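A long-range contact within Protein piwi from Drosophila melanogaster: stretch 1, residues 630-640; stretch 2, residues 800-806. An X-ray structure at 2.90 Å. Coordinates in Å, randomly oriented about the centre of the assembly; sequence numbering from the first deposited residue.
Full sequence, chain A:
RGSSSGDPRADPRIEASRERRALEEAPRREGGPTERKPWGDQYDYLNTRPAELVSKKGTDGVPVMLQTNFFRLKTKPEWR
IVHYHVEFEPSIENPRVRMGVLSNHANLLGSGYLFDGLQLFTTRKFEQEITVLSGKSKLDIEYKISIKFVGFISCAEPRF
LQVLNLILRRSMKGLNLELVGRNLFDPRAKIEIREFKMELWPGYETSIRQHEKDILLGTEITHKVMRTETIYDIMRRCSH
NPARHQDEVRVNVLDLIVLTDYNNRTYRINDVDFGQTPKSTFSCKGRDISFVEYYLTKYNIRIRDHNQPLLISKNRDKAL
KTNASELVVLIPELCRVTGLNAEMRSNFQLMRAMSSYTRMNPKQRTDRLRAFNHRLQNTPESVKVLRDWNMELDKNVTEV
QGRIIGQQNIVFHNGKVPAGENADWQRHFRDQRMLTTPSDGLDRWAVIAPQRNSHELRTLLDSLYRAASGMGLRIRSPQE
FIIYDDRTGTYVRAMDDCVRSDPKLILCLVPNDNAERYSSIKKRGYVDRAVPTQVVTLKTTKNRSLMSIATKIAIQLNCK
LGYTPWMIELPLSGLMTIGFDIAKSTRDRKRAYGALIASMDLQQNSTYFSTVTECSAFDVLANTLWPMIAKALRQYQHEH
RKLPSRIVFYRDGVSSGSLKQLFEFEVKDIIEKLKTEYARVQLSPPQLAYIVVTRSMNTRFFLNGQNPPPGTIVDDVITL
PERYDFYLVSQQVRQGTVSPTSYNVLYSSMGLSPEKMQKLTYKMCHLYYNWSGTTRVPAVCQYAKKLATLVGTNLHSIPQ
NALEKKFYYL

Stretch 1 (630-640) AKALRQYQHEH
Stretch 2 (800-806) QNALEKK

Polar and charged side chains of a helix, repeated at four-residue intervals, can dock an irregular segment distant in sequence with little hydrophobic burial. In Piwi, residues 630-640 continue a helix begun earlier, with i to i+4 backbone hydrogen bonds such as Gln635 N to Lys631 O (2.9 Å) and Glu639 N to Gln635 O (2.9 Å). This spacing sets Lys631, Gln635 and Glu639 on one face, each CA-to-CB bond toward residues 800-806. That segment is without regular helix or strand; Leu803 to Lys806 form a type I turn, closed by Lys806 N to Leu803 O at 3.2 Å. The closest CA atoms are those of Gln635 and Glu804, 9.3 Å apart, a gap spanned by side chains that together bury a modest 226 Å².

Lys805 is covered most. Its four chi angles all lie in m (-68°, -69°, -51°, -52°), curling the chain so that NZ meets Glu639 OE2 at 3.0 Å in a hydrogen-bonded salt bridge, with a weak second bond from NZ to OE1 at 3.5 Å. Glu639 reaches out with chi1 m and chi2 t. Gln635, t then p, suits the middle of the row: its NE2 donates to Glu639 OE2 at 2.9 Å, nearly straight at 166°, steadying the carboxylate that Lys805 engages, while the same NE2 lies 3.7 Å from the aliphatic Lys805 CD.

Lys631 anchors the other end. With rotamers m, t, p, t, it brings NZ to 3.9 Å from Glu804 OE1, a long salt bridge, and packs CE 3.8 Å from that same oxygen. The CA-to-CB bond of Glu804 points toward the helix, and rotamers m, t extend the chain. Asn801, chi1 m, also has its CA-to-CB bond toward the helix. The helix thus presents lysine then glutamate, the loop glutamate then lysine, and the opposed charges pair at both ends with neutral Gln635 between.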

ATOM      1  N   ALA A 630     -21.281  -0.529 -14.511  1.00 83.29           N
ATOM      2  CA  ALA A 630     -22.568  -0.486 -15.198  1.00 75.07           C
ATOM      3  C   ALA A 630     -23.653  -1.171 -14.377  1.00 76.62           C
ATOM      4  O   ALA A 630     -24.786  -0.680 -14.300  1.00 79.50           O
ATOM      5  CB  ALA A 630     -22.445  -1.131 -16.579  1.00 81.27           C
ATOM      6  N   LYS A 631     -23.325  -2.314 -13.766  1.00 73.54           N
ATOM      7  CA  LYS A 631     -24.275  -2.979 -12.878  1.00 67.90           C
ATOM      8  C   LYS A 631     -24.669  -2.073 -11.720  1.00 69.97           C
ATOM      9  O   LYS A 631     -25.846  -2.002 -11.343  1.00 70.67           O
ATOM     10  CB  LYS A 631     -23.681  -4.286 -12.351  1.00 71.61           C
ATOM     11  CG  LYS A 631     -23.401  -5.327 -13.419  1.00 86.93           C
ATOM     12  CD  LYS A 631     -22.722  -6.555 -12.834  1.00102.48           C
ATOM     13  CE  LYS A 631     -23.655  -7.318 -11.909  1.00113.68           C
ATOM     14  NZ  LYS A 631     -23.030  -8.570 -11.401  1.00108.74           N
ATOM     15  N   ALA A 632     -23.691  -1.373 -11.140  1.00 76.27           N
ATOM     16  CA  ALA A 632     -23.990  -0.472 -10.031  1.00 68.12           C
ATOM     17  C   ALA A 632     -24.924   0.651 -10.466  1.00 71.86           C
ATOM     18  O   ALA A 632     -25.895   0.970  -9.765  1.00 74.09           O
ATOM     19  CB  ALA A 632     -22.694   0.092  -9.453  1.00 72.48           C
ATOM     20  N   LEU A 633     -24.657   1.258 -11.627  1.00 75.04           N
ATOM     21  CA  LEU A 633     -25.528   2.327 -12.116  1.00 70.51           C
ATOM     22  C   LEU A 633     -26.932   1.810 -12.415  1.00 71.05           C
ATOM     23  O   LEU A 633     -27.929   2.495 -12.145  1.00 69.65           O
ATOM     24  CB  LEU A 633     -24.921   2.971 -13.362  1.00 65.85           C
ATOM     25  CG  LEU A 633     -23.645   3.783 -13.144  1.00 68.22           C
ATOM     26  CD1 LEU A 633     -23.132   4.349 -14.458  1.00 65.86           C
ATOM     27  CD2 LEU A 633     -23.896   4.894 -12.139  1.00 61.13           C
ATOM     28  N   ARG A 634     -27.027   0.604 -12.979  1.00 69.74           N
ATOM     29  CA  ARG A 634     -28.332   0.022 -13.276  1.00 67.18           C
ATOM     30  C   ARG A 634     -29.128  -0.218 -12.002  1.00 75.30           C
ATOM     31  O   ARG A 634     -30.326   0.086 -11.942  1.00 83.09           O
ATOM     32  CB  ARG A 634     -28.159  -1.279 -14.059  1.00 63.63           C
ATOM     33  N   GLN A 635     -28.480  -0.764 -10.969  1.00 76.67           N
ATOM     34  CA  GLN A 635     -29.160  -0.953  -9.690  1.00 75.07           C
ATOM     35  C   GLN A 635     -29.590   0.383  -9.099  1.00 76.54           C
ATOM     36  O   GLN A 635     -30.686   0.500  -8.533  1.00 80.73           O
ATOM     37  CB  GLN A 635     -28.249  -1.702  -8.718  1.00 75.81           C
ATOM     38  CG  GLN A 635     -28.881  -1.999  -7.364  1.00 73.30           C
ATOM     39  CD  GLN A 635     -29.818  -3.185  -7.402  1.00 83.89           C
ATOM     40  OE1 GLN A 635     -29.801  -3.975  -8.344  1.00 92.42           O
ATOM     41  NE2 GLN A 635     -30.646  -3.318  -6.371  1.00 78.06           N
ATOM     42  N   TYR A 636     -28.743   1.407  -9.232  1.00 77.32           N
ATOM     43  CA  TYR A 636     -29.088   2.724  -8.705  1.00 72.63           C
ATOM     44  C   TYR A 636     -30.334   3.280  -9.380  1.00 74.74           C
ATOM     45  O   TYR A 636     -31.218   3.827  -8.710  1.00 77.30           O
ATOM     46  CB  TYR A 636     -27.912   3.686  -8.876  1.00 79.68           C
ATOM     47  CG  TYR A 636     -28.104   5.038  -8.216  1.00 72.78           C
ATOM     48  CD1 TYR A 636     -28.796   6.055  -8.857  1.00 75.26           C
ATOM     49  CD2 TYR A 636     -27.583   5.299  -6.954  1.00 73.14           C
ATOM     50  CE1 TYR A 636     -28.969   7.289  -8.263  1.00 70.33           C
ATOM     51  CE2 TYR A 636     -27.752   6.534  -6.353  1.00 68.45           C
ATOM     52  CZ  TYR A 636     -28.445   7.525  -7.013  1.00 64.90           C
ATOM     53  OH  TYR A 636     -28.621   8.756  -6.427  1.00 67.22           O
ATOM     54  N   GLN A 637     -30.424   3.156 -10.706  1.00 78.43           N
ATOM     55  CA  GLN A 637     -31.603   3.691 -11.386  1.00 76.81           C
ATOM     56  C   GLN A 637     -32.826   2.811 -11.159  1.00 80.05           C
ATOM     57  O   GLN A 637     -33.956   3.310 -11.188  1.00 76.60           O
ATOM     58  CB  GLN A 637     -31.333   3.873 -12.881  1.00 76.27           C
ATOM     59  CG  GLN A 637     -31.439   2.616 -13.721  1.00 83.21           C
ATOM     60  CD  GLN A 637     -31.265   2.904 -15.200  1.00 91.17           C
ATOM     61  OE1 GLN A 637     -31.062   4.051 -15.598  1.00 94.95           O
ATOM     62  NE2 GLN A 637     -31.345   1.864 -16.021  1.00 98.10           N
ATOM     63  N   HIS A 638     -32.633   1.512 -10.917  1.00 84.22           N
ATOM     64  CA  HIS A 638     -33.765   0.655 -10.587  1.00 78.78           C
ATOM     65  C   HIS A 638     -34.289   0.919  -9.182  1.00 67.33           C
ATOM     66  O   HIS A 638     -35.456   0.622  -8.901  1.00 87.41           O
ATOM     67  CB  HIS A 638     -33.375  -0.817 -10.732  1.00 84.97           C
ATOM     68  CG  HIS A 638     -34.530  -1.762 -10.619  1.00 99.54           C
ATOM     69  ND1 HIS A 638     -35.372  -2.039 -11.673  1.00 97.89           N
ATOM     70  CD2 HIS A 638     -34.986  -2.492  -9.573  1.00 98.90           C
ATOM     71  CE1 HIS A 638     -36.297  -2.900 -11.285  1.00101.83           C
ATOM     72  NE2 HIS A 638     -36.084  -3.191 -10.013  1.00108.78           N
ATOM     73  N   GLU A 639     -33.456   1.463  -8.295  1.00 73.65           N
ATOM     74  CA  GLU A 639     -33.898   1.813  -6.950  1.00 73.92           C
ATOM     75  C   GLU A 639     -34.344   3.262  -6.805  1.00 71.33           C
ATOM     76  O   GLU A 639     -35.088   3.569  -5.868  1.00 74.63           O
ATOM     77  CB  GLU A 639     -32.785   1.538  -5.933  1.00 71.20           C
ATOM     78  CG  GLU A 639     -32.431   0.073  -5.796  1.00 76.30           C
ATOM     79  CD  GLU A 639     -31.688  -0.220  -4.514  1.00 80.13           C
ATOM     80  OE1 GLU A 639     -31.926   0.490  -3.513  1.00 74.65           O
ATOM     81  OE2 GLU A 639     -30.865  -1.157  -4.508  1.00 85.36           O
ATOM     82  N   HIS A 640     -33.911   4.157  -7.695  1.00 79.07           N
ATOM     83  CA  HIS A 640     -34.234   5.572  -7.585  1.00 78.74           C
ATOM     84  C   HIS A 640     -34.949   6.140  -8.803  1.00 76.27           C
ATOM     85  O   HIS A 640     -35.253   7.339  -8.812  1.00 73.99           O
ATOM     86  CB  HIS A 640     -32.960   6.390  -7.327  1.00 84.43           C
ATOM     87  CG  HIS A 640     -32.452   6.284  -5.924  1.00 81.81           C
ATOM     88  ND1 HIS A 640     -32.650   7.272  -4.983  1.00 88.36           N
ATOM     89  CD2 HIS A 640     -31.758   5.304  -5.300  1.00 78.95           C
ATOM     90  CE1 HIS A 640     -32.098   6.906  -3.841  1.00 91.00           C
ATOM     91  NE2 HIS A 640     -31.550   5.715  -4.006  1.00 85.94           N
ATOM     92  N   GLN A 800     -23.066 -15.562  -5.467  1.00 79.27           N
ATOM     93  CA  GLN A 800     -24.318 -15.425  -6.199  1.00 91.63           C
ATOM     94  C   GLN A 800     -24.819 -13.986  -6.153  1.00 92.36           C
ATOM     95  O   GLN A 800     -24.595 -13.250  -5.187  1.00 95.06           O
ATOM     96  CB  GLN A 800     -25.378 -16.373  -5.635  1.00 92.50           C
ATOM     97  CG  GLN A 800     -25.108 -17.839  -5.932  1.00 90.83           C
ATOM     98  CD  GLN A 800     -26.383 -18.634  -6.148  1.00 99.20           C
ATOM     99  OE1 GLN A 800     -27.486 -18.124  -5.957  1.00 97.33           O
ATOM    100  NE2 GLN A 800     -26.234 -19.889  -6.558  1.00102.74           N
ATOM    101  N   ASN A 801     -25.515 -13.590  -7.218  1.00 91.64           N
ATOM    102  CA  ASN A 801     -25.942 -12.210  -7.409  1.00 82.56           C
ATOM    103  C   ASN A 801     -27.145 -11.820  -6.561  1.00 87.57           C
ATOM    104  O   ASN A 801     -27.582 -10.667  -6.637  1.00 98.58           O
ATOM    105  CB  ASN A 801     -26.257 -11.964  -8.888  1.00 96.38           C
ATOM    106  CG  ASN A 801     -25.037 -12.117  -9.777  1.00107.39           C
ATOM    107  OD1 ASN A 801     -24.602 -13.231 -10.067  1.00107.09           O
ATOM    108  ND2 ASN A 801     -24.484 -10.995 -10.220  1.00111.44           N
ATOM    109  N   ALA A 802     -27.700 -12.734  -5.762  1.00 87.08           N
ATOM    110  CA  ALA A 802     -28.828 -12.368  -4.913  1.00 80.26           C
ATOM    111  C   ALA A 802     -28.409 -11.507  -3.730  1.00 83.52           C
ATOM    112  O   ALA A 802     -29.248 -10.796  -3.166  1.00 84.09           O
ATOM    113  CB  ALA A 802     -29.542 -13.625  -4.411  1.00 81.31           C
ATOM    114  N   LEU A 803     -27.133 -11.548  -3.349  1.00 80.50           N
ATOM    115  CA  LEU A 803     -26.627 -10.831  -2.189  1.00 81.51           C
ATOM    116  C   LEU A 803     -26.081  -9.451  -2.539  1.00 84.07           C
ATOM    117  O   LEU A 803     -25.274  -8.904  -1.778  1.00 76.80           O
ATOM    118  CB  LEU A 803     -25.540 -11.664  -1.505  1.00 80.10           C
ATOM    119  CG  LEU A 803     -25.883 -13.145  -1.337  1.00 88.48           C
ATOM    120  CD1 LEU A 803     -24.653 -13.968  -0.974  1.00 88.11           C
ATOM    121  CD2 LEU A 803     -26.971 -13.312  -0.292  1.00 89.49           C
ATOM    122  N   GLU A 804     -26.510  -8.876  -3.667  1.00 83.75           N
ATOM    123  CA  GLU A 804     -25.922  -7.627  -4.146  1.00 75.42           C
ATOM    124  C   GLU A 804     -26.114  -6.480  -3.160  1.00 71.71           C
ATOM    125  O   GLU A 804     -25.281  -5.569  -3.104  1.00 69.01           O
ATOM    126  CB  GLU A 804     -26.521  -7.251  -5.501  1.00 84.14           C
ATOM    127  CG  GLU A 804     -25.976  -8.042  -6.677  1.00 96.85           C
ATOM    128  CD  GLU A 804     -26.709  -7.742  -7.973  1.00104.02           C
ATOM    129  OE1 GLU A 804     -26.104  -7.913  -9.054  1.00103.59           O
ATOM    130  OE2 GLU A 804     -27.887  -7.329  -7.913  1.00103.01           O
ATOM    131  N   LYS A 805     -27.195  -6.500  -2.382  1.00 76.73           N
ATOM    132  CA  LYS A 805     -27.539  -5.387  -1.506  1.00 72.33           C
ATOM    133  C   LYS A 805     -27.239  -5.668  -0.039  1.00 74.82           C
ATOM    134  O   LYS A 805     -27.663  -4.897   0.829  1.00 71.42           O
ATOM    135  CB  LYS A 805     -29.016  -5.027  -1.674  1.00 75.13           C
ATOM    136  CG  LYS A 805     -29.365  -4.423  -3.024  1.00 70.84           C
ATOM    137  CD  LYS A 805     -28.756  -3.041  -3.177  1.00 72.64           C
ATOM    138  CE  LYS A 805     -29.084  -2.159  -1.981  1.00 82.91           C
ATOM    139  NZ  LYS A 805     -30.544  -2.136  -1.681  1.00 92.74           N
ATOM    140  N   LYS A 806     -26.515  -6.739   0.263  1.00 69.26           N
ATOM    141  CA  LYS A 806     -26.252  -7.138   1.634  1.00 62.85           C
ATOM    142  C   LYS A 806     -24.755  -7.119   1.907  1.00 64.09           C
ATOM    143  O   LYS A 806     -23.940  -7.315   1.000  1.00 72.28           O
ATOM    144  CB  LYS A 806     -26.824  -8.532   1.912  1.00 68.56           C
ATOM    145  CG  LYS A 806     -28.296  -8.664   1.552  1.00 68.36           C
ATOM    146  CD  LYS A 806     -28.828 -10.059   1.833  1.00 75.01           C
ATOM    147  CE  LYS A 806     -30.322 -10.137   1.550  1.00 74.02           C
ATOM    148  NZ  LYS A 806     -30.887 -11.472   1.885  1.00 79.41           N
TER